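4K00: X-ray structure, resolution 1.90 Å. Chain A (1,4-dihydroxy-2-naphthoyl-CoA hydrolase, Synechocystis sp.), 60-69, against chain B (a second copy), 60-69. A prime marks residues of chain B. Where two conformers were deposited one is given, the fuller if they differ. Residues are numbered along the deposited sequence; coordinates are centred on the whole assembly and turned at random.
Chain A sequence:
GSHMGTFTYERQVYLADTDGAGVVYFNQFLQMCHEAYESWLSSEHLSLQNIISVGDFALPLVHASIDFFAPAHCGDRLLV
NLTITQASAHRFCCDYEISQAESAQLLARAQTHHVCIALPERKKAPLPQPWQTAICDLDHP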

ATOM      1  N   PRO A  60      -8.593 -12.078  13.493  1.00 21.77           N
ATOM      2  CA  PRO A  60      -8.930 -10.816  12.855  1.00 23.06           C
ATOM      3  C   PRO A  60      -8.826  -9.642  13.818  1.00 23.76           C
ATOM      4  O   PRO A  60      -9.102  -9.768  15.013  1.00 20.90           O
ATOM      5  CB  PRO A  60     -10.380 -11.000  12.437  1.00 23.09           C
ATOM      6  CG  PRO A  60     -10.911 -12.052  13.343  1.00 23.86           C
ATOM      7  CD  PRO A  60      -9.752 -12.963  13.639  1.00 21.68           C
ATOM      8  N   LEU A  61      -8.425  -8.513  13.263  1.00 24.97           N
ATOM      9  CA  LEU A  61      -8.527  -7.244  13.926  1.00 27.10           C
ATOM     10  C   LEU A  61      -9.991  -6.824  13.802  1.00 26.96           C
ATOM     11  O   LEU A  61     -10.557  -6.855  12.712  1.00 35.94           O
ATOM     12  CB  LEU A  61      -7.527  -6.289  13.256  1.00 26.95           C
ATOM     13  CG  LEU A  61      -7.338  -4.884  13.809  1.00 29.77           C
ATOM     14  CD1 LEU A  61      -5.956  -4.360  13.475  1.00 24.58           C
ATOM     15  CD2 LEU A  61      -8.408  -3.975  13.227  1.00 37.41           C
ATOM     16  N   VAL A  62     -10.629  -6.503  14.924  1.00 23.98           N
ATOM     17  CA  VAL A  62     -12.054  -6.159  14.928  1.00 24.93           C
ATOM     18  C   VAL A  62     -12.338  -4.673  15.187  1.00 20.15           C
ATOM     19  O   VAL A  62     -13.466  -4.203  15.005  1.00 21.68           O
ATOM     20  CB  VAL A  62     -12.858  -7.000  15.939  1.00 28.03           C
ATOM     21  CG1 VAL A  62     -12.781  -8.477  15.576  1.00 33.98           C
ATOM     22  CG2 VAL A  62     -12.383  -6.748  17.364  1.00 26.59           C
ATOM     23  N   HIS A  63     -11.320  -3.945  15.614  1.00 18.36           N
ATOM     24  CA  HIS A  63     -11.444  -2.515  15.847  1.00 18.20           C
ATOM     25  C   HIS A  63     -10.068  -1.875  15.701  1.00 17.62           C
ATOM     26  O   HIS A  63      -9.050  -2.438  16.107  1.00 18.29           O
ATOM     27  CB  HIS A  63     -12.019  -2.241  17.251  1.00 21.43           C
ATOM     28  CG  HIS A  63     -11.926  -0.806  17.683  1.00 20.48           C
ATOM     29  ND1 HIS A  63     -12.848   0.147  17.303  1.00 19.92           N
ATOM     30  CD2 HIS A  63     -11.026  -0.167  18.470  1.00 20.17           C
ATOM     31  CE1 HIS A  63     -12.509   1.318  17.822  1.00 20.87           C
ATOM     32  NE2 HIS A  63     -11.413   1.152  18.544  1.00 22.24           N
ATOM     33  N   ALA A  64     -10.055  -0.686  15.119  1.00 16.77           N
ATOM     34  CA  ALA A  64      -8.866   0.146  15.093  1.00 16.61           C
ATOM     35  C   ALA A  64      -9.267   1.589  15.300  1.00 15.97           C
ATOM     36  O   ALA A  64     -10.351   2.018  14.864  1.00 18.05           O
ATOM     37  CB  ALA A  64      -8.127  -0.012  13.772  1.00 16.43           C
ATOM     38  N   SER A  65      -8.411   2.342  15.982  0.50 18.32           N
ATOM     39  CA  SER A  65      -8.571   3.784  16.036  0.50 19.55           C
ATOM     40  C   SER A  65      -7.219   4.456  16.139  0.50 19.54           C
ATOM     41  O   SER A  65      -6.247   3.856  16.602  0.50 17.90           O
ATOM     42  CB  SER A  65      -9.445   4.191  17.224  0.50 23.15           C
ATOM     43  OG  SER A  65      -8.761   4.000  18.447  0.50 26.38           O
ATOM     44  N   ILE A  66      -7.170   5.706  15.699  1.00 17.75           N
ATOM     45  CA  ILE A  66      -5.934   6.480  15.728  1.00 19.10           C
ATOM     46  C   ILE A  66      -6.248   7.969  15.743  1.00 19.46           C
ATOM     47  O   ILE A  66      -7.149   8.418  15.042  1.00 19.46           O
ATOM     48  CB  ILE A  66      -5.003   6.087  14.557  1.00 18.40           C
ATOM     49  CG1 ILE A  66      -3.695   6.886  14.577  1.00 18.82           C
ATOM     50  CG2 ILE A  66      -5.690   6.283  13.202  1.00 22.69           C
ATOM     51  CD1 ILE A  66      -2.568   6.150  13.877  1.00 18.93           C
ATOM     52  N   ASP A  67      -5.526   8.722  16.582  1.00 20.20           N
ATOM     53  CA  ASP A  67      -5.598  10.180  16.579  1.00 21.91           C
ATOM     54  C   ASP A  67      -4.244  10.780  16.211  1.00 21.24           C
ATOM     55  O   ASP A  67      -3.204  10.300  16.664  1.00 22.51           O
ATOM     56  CB  ASP A  67      -6.007  10.703  17.954  1.00 24.21           C
ATOM     57  CG  ASP A  67      -7.331  10.132  18.431  1.00 25.93           C
ATOM     58  OD1 ASP A  67      -8.371  10.360  17.783  1.00 26.15           O
ATOM     59  OD2 ASP A  67      -7.324   9.447  19.457  1.00 26.00           O
ATOM     60  N   PHE A  68      -4.269  11.829  15.397  1.00 19.46           N
ATOM     61  CA  PHE A  68      -3.047  12.436  14.884  1.00 21.27           C
ATOM     62  C   PHE A  68      -2.838  13.799  15.525  1.00 24.53           C
ATOM     63  O   PHE A  68      -3.753  14.624  15.568  1.00 21.90           O
ATOM     64  CB  PHE A  68      -3.115  12.553  13.359  1.00 23.10           C
ATOM     65  CG  PHE A  68      -3.402  11.249  12.677  1.00 20.05           C
ATOM     66  CD1 PHE A  68      -2.379  10.363  12.384  1.00 24.86           C
ATOM     67  CD2 PHE A  68      -4.706  10.885  12.364  1.00 23.91           C
ATOM     68  CE1 PHE A  68      -2.657   9.146  11.782  1.00 22.46           C
ATOM     69  CE2 PHE A  68      -4.983   9.669  11.766  1.00 21.10           C
ATOM     70  CZ  PHE A  68      -3.959   8.806  11.462  1.00 21.86           C
ATOM     71  N   PHE A  69      -1.627  14.013  16.044  1.00 22.43           N
ATOM     72  CA  PHE A  69      -1.295  15.222  16.766  1.00 23.71           C
ATOM     73  C   PHE A  69      -0.334  16.095  15.952  1.00 24.37           C
ATOM     74  O   PHE A  69      -0.394  17.321  16.007  1.00 24.40           O
ATOM     75  CB  PHE A  69      -0.678  14.862  18.126  1.00 24.00           C
ATOM     76  CG  PHE A  69      -1.551  13.979  18.968  1.00 25.92           C
ATOM     77  CD1 PHE A  69      -2.857  14.342  19.244  1.00 31.39           C
ATOM     78  CD2 PHE A  69      -1.074  12.784  19.474  1.00 25.19           C
ATOM     79  CE1 PHE A  69      -3.672  13.531  20.010  1.00 29.08           C
ATOM     80  CE2 PHE A  69      -1.886  11.973  20.244  1.00 26.27           C
ATOM     81  CZ  PHE A  69      -3.183  12.341  20.504  1.00 26.19           C
TER
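Chain B (60-69) PLVHASIDFF

Residues 61-68 of chain B form a β-strand that pairs edge to edge with the same strand of chain A, so that one continuous sheet runs across the interface between the two copies. The strands are antiparallel, with an angle of 173° between their N-to-C directions and a closest approach of 4.5 Å between their axes. Ser65 faces Ser65′ at the centre of the register, with 4.0 Å between their CA atoms. From there the pairing runs outward almost symmetrically: Ala64 lies against Ile66′ and Ile66 against Ala64′ (CA-CA 5.4 Å in both), His63 against Asp67′ (CA-CA 4.5 Å), and Asp67 against His63′ (CA-CA 4.4 Å). Residues 63′ to 68′ are extended, whereas Val62′ departs from the extended form with a psi of -13°, as does Val62 with -12°.

Six backbone hydrogen bonds hold the strands together. The Ala64-Ile66′ pair is bonded in both directions, from Ala64 N to Ile66′ O and from Ile66′ N to Ala64 O, each 2.9 Å. Its counterpart has Ile66 N to Ala64′ O at 2.8 Å and Ala64′ N to Ile66 O at 2.9 Å. Farther out, Phe68′ N donates to Val62 O (3.0 Å) and Phe68 N to Val62′ O (2.8 Å). In the non-hydrogen-bonded pairs between them, CA-H groups approach the same carbonyls, as in Ser65 CA to Ala64′ O at 3.2 Å.

The side chains of His63, Ser65 and Asp67 and their chain B equivalents share one face of the sheet. Here His63 ND1 donates to Asp67′ OD1 at 2.6 Å, and His63′ ND1 to Asp67 OD1 at 2.7 Å; each carboxylate oxygen lies at the edge of the imidazole, near its plane, where the ND1 hydrogen can point directly at it. Between these two bonds, Ser65 CB and Ser65′ CB are 3.5 Å apart. Within chain B, His63′ NE2 and Ser65′ OG are hydrogen-bonded at 2.8 Å.

Alanine and isoleucine occupy the other face, where Ala64 CB meets Ile66′ CG2 and Ile66 CG2 meets Ala64′ CB, both at 4.0 Å. Toward the ends of the strands, each Phe68 ring packs against the opposing leucine: Leu61 CD2 is 3.2 Å from Phe68′ CE2, and Phe68 CE2 is 3.4 Å from Leu61′ CD2. At one end of the ladder a water donates to Val62 O and Phe68′ O, both at 3.0 Å, adding a bridge between the chains.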

ATOM      1  N   PRO B  60      -6.187  18.450   7.376  1.00 25.45           N
ATOM      2  CA  PRO B  60      -5.739  17.123   7.765  1.00 24.89           C
ATOM      3  C   PRO B  60      -6.839  16.285   8.396  1.00 24.19           C
ATOM      4  O   PRO B  60      -7.738  16.813   9.059  1.00 20.07           O
ATOM      5  CB  PRO B  60      -4.653  17.405   8.800  1.00 26.88           C
ATOM      6  CG  PRO B  60      -4.958  18.753   9.328  1.00 29.19           C
ATOM      7  CD  PRO B  60      -5.534  19.504   8.168  1.00 27.80           C
ATOM      8  N   LEU B  61      -6.739  14.982   8.181  1.00 22.52           N
ATOM      9  CA  LEU B  61      -7.445  14.003   8.977  1.00 23.27           C
ATOM     10  C   LEU B  61      -6.760  13.887  10.333  1.00 24.08           C
ATOM     11  O   LEU B  61      -5.543  13.688  10.402  1.00 25.15           O
ATOM     12  CB  LEU B  61      -7.448  12.675   8.209  1.00 24.60           C
ATOM     13  CG  LEU B  61      -8.273  11.498   8.703  1.00 24.18           C
ATOM     14  CD1 LEU B  61      -8.679  10.607   7.549  1.00 26.63           C
ATOM     15  CD2 LEU B  61      -7.477  10.703   9.721  1.00 29.05           C
ATOM     16  N   VAL B  62      -7.533  14.045  11.410  1.00 22.80           N
ATOM     17  CA  VAL B  62      -6.987  14.052  12.771  1.00 24.53           C
ATOM     18  C   VAL B  62      -7.436  12.849  13.601  1.00 22.06           C
ATOM     19  O   VAL B  62      -6.891  12.589  14.672  1.00 24.67           O
ATOM     20  CB  VAL B  62      -7.351  15.330  13.553  1.00 26.71           C
ATOM     21  CG1 VAL B  62      -6.752  16.562  12.894  1.00 27.44           C
ATOM     22  CG2 VAL B  62      -8.861  15.462  13.735  1.00 25.85           C
ATOM     23  N   HIS B  63      -8.442  12.131  13.114  1.00 20.71           N
ATOM     24  CA  HIS B  63      -8.894  10.909  13.759  1.00 22.43           C
ATOM     25  C   HIS B  63      -9.415   9.944  12.705  1.00 20.04           C
ATOM     26  O   HIS B  63     -10.081  10.339  11.757  1.00 19.15           O
ATOM     27  CB  HIS B  63      -9.999  11.194  14.788  1.00 23.42           C
ATOM     28  CG  HIS B  63     -10.727   9.960  15.228  1.00 24.87           C
ATOM     29  ND1 HIS B  63     -10.322   9.201  16.307  1.00 24.25           N
ATOM     30  CD2 HIS B  63     -11.803   9.325  14.703  1.00 25.85           C
ATOM     31  CE1 HIS B  63     -11.129   8.162  16.439  1.00 27.14           C
ATOM     32  NE2 HIS B  63     -12.033   8.209  15.474  1.00 26.66           N
ATOM     33  N   ALA B  64      -9.105   8.670  12.875  1.00 20.70           N
ATOM     34  CA  ALA B  64      -9.781   7.625  12.148  1.00 18.95           C
ATOM     35  C   ALA B  64     -10.077   6.453  13.065  1.00 21.77           C
ATOM     36  O   ALA B  64      -9.243   6.071  13.899  1.00 22.63           O
ATOM     37  CB  ALA B  64      -8.936   7.176  10.970  1.00 19.53           C
ATOM     38  N   SER B  65     -11.268   5.877  12.913  1.00 21.12           N
ATOM     39  CA  SER B  65     -11.582   4.622  13.574  1.00 20.95           C
ATOM     40  C   SER B  65     -12.550   3.767  12.755  1.00 18.57           C
ATOM     41  O   SER B  65     -13.283   4.266  11.907  1.00 17.33           O
ATOM     42  CB  SER B  65     -12.105   4.854  14.996  1.00 20.69           C
ATOM     43  OG  SER B  65     -13.245   5.697  15.023  1.00 21.96           O
ATOM     44  N   ILE B  66     -12.510   2.465  13.004  1.00 19.76           N
ATOM     45  CA  ILE B  66     -13.213   1.496  12.188  1.00 19.34           C
ATOM     46  C   ILE B  66     -13.485   0.229  12.996  1.00 19.14           C
ATOM     47  O   ILE B  66     -12.617  -0.252  13.740  1.00 19.76           O
ATOM     48  CB  ILE B  66     -12.438   1.223  10.881  1.00 17.95           C
ATOM     49  CG1 ILE B  66     -13.145   0.194   9.999  1.00 18.45           C
ATOM     50  CG2 ILE B  66     -10.999   0.762  11.162  1.00 19.96           C
ATOM     51  CD1 ILE B  66     -12.789   0.333   8.534  1.00 18.60           C
ATOM     52  N   ASP B  67     -14.719  -0.266  12.896  1.00 17.49           N
ATOM     53  CA  ASP B  67     -15.092  -1.592  13.410  1.00 19.01           C
ATOM     54  C   ASP B  67     -15.349  -2.546  12.247  1.00 20.61           C
ATOM     55  O   ASP B  67     -15.898  -2.145  11.219  1.00 18.58           O
ATOM     56  CB  ASP B  67     -16.344  -1.517  14.272  1.00 20.64           C
ATOM     57  CG  ASP B  67     -16.090  -0.920  15.648  1.00 24.43           C
ATOM     58  OD1 ASP B  67     -14.968  -0.448  15.925  1.00 26.20           O
ATOM     59  OD2 ASP B  67     -17.046  -0.900  16.435  1.00 27.46           O
ATOM     60  N   PHE B  68     -14.919  -3.796  12.412  1.00 19.81           N
ATOM     61  CA  PHE B  68     -15.033  -4.812  11.374  1.00 20.30           C
ATOM     62  C   PHE B  68     -16.041  -5.882  11.789  1.00 22.65           C
ATOM     63  O   PHE B  68     -16.021  -6.354  12.925  1.00 23.10           O
ATOM     64  CB  PHE B  68     -13.659  -5.440  11.117  1.00 21.82           C
ATOM     65  CG  PHE B  68     -12.612  -4.429  10.750  1.00 19.27           C
ATOM     66  CD1 PHE B  68     -12.506  -3.967   9.450  1.00 17.55           C
ATOM     67  CD2 PHE B  68     -11.780  -3.893  11.709  1.00 22.47           C
ATOM     68  CE1 PHE B  68     -11.565  -3.023   9.109  1.00 20.22           C
ATOM     69  CE2 PHE B  68     -10.831  -2.931  11.372  1.00 21.55           C
ATOM     70  CZ  PHE B  68     -10.725  -2.504  10.071  1.00 19.21           C
ATOM     71  N   PHE B  69     -16.918  -6.266  10.865  1.00 20.01           N
ATOM     72  CA  PHE B  69     -18.008  -7.184  11.191  1.00 23.20           C
ATOM     73  C   PHE B  69     -17.929  -8.505  10.445  1.00 24.08           C
ATOM     74  O   PHE B  69     -18.409  -9.534  10.927  1.00 24.60           O
ATOM     75  CB  PHE B  69     -19.339  -6.502  10.926  1.00 24.05           C
ATOM     76  CG  PHE B  69     -19.538  -5.287  11.761  1.00 24.87           C
ATOM     77  CD1 PHE B  69     -19.777  -5.407  13.120  1.00 28.37           C
ATOM     78  CD2 PHE B  69     -19.422  -4.027  11.211  1.00 24.47           C
ATOM     79  CE1 PHE B  69     -19.934  -4.285  13.909  1.00 30.37           C
ATOM     80  CE2 PHE B  69     -19.580  -2.900  11.993  1.00 25.11           C
ATOM     81  CZ  PHE B  69     -19.843  -3.028  13.339  1.00 26.43           C
TER
HETATM   82  O   HOH W   1     -16.253  -5.220  15.673  1.00 43.23           O
HETATM   83  O   HOH W   2      -8.901  13.320  17.413  1.00 44.85           O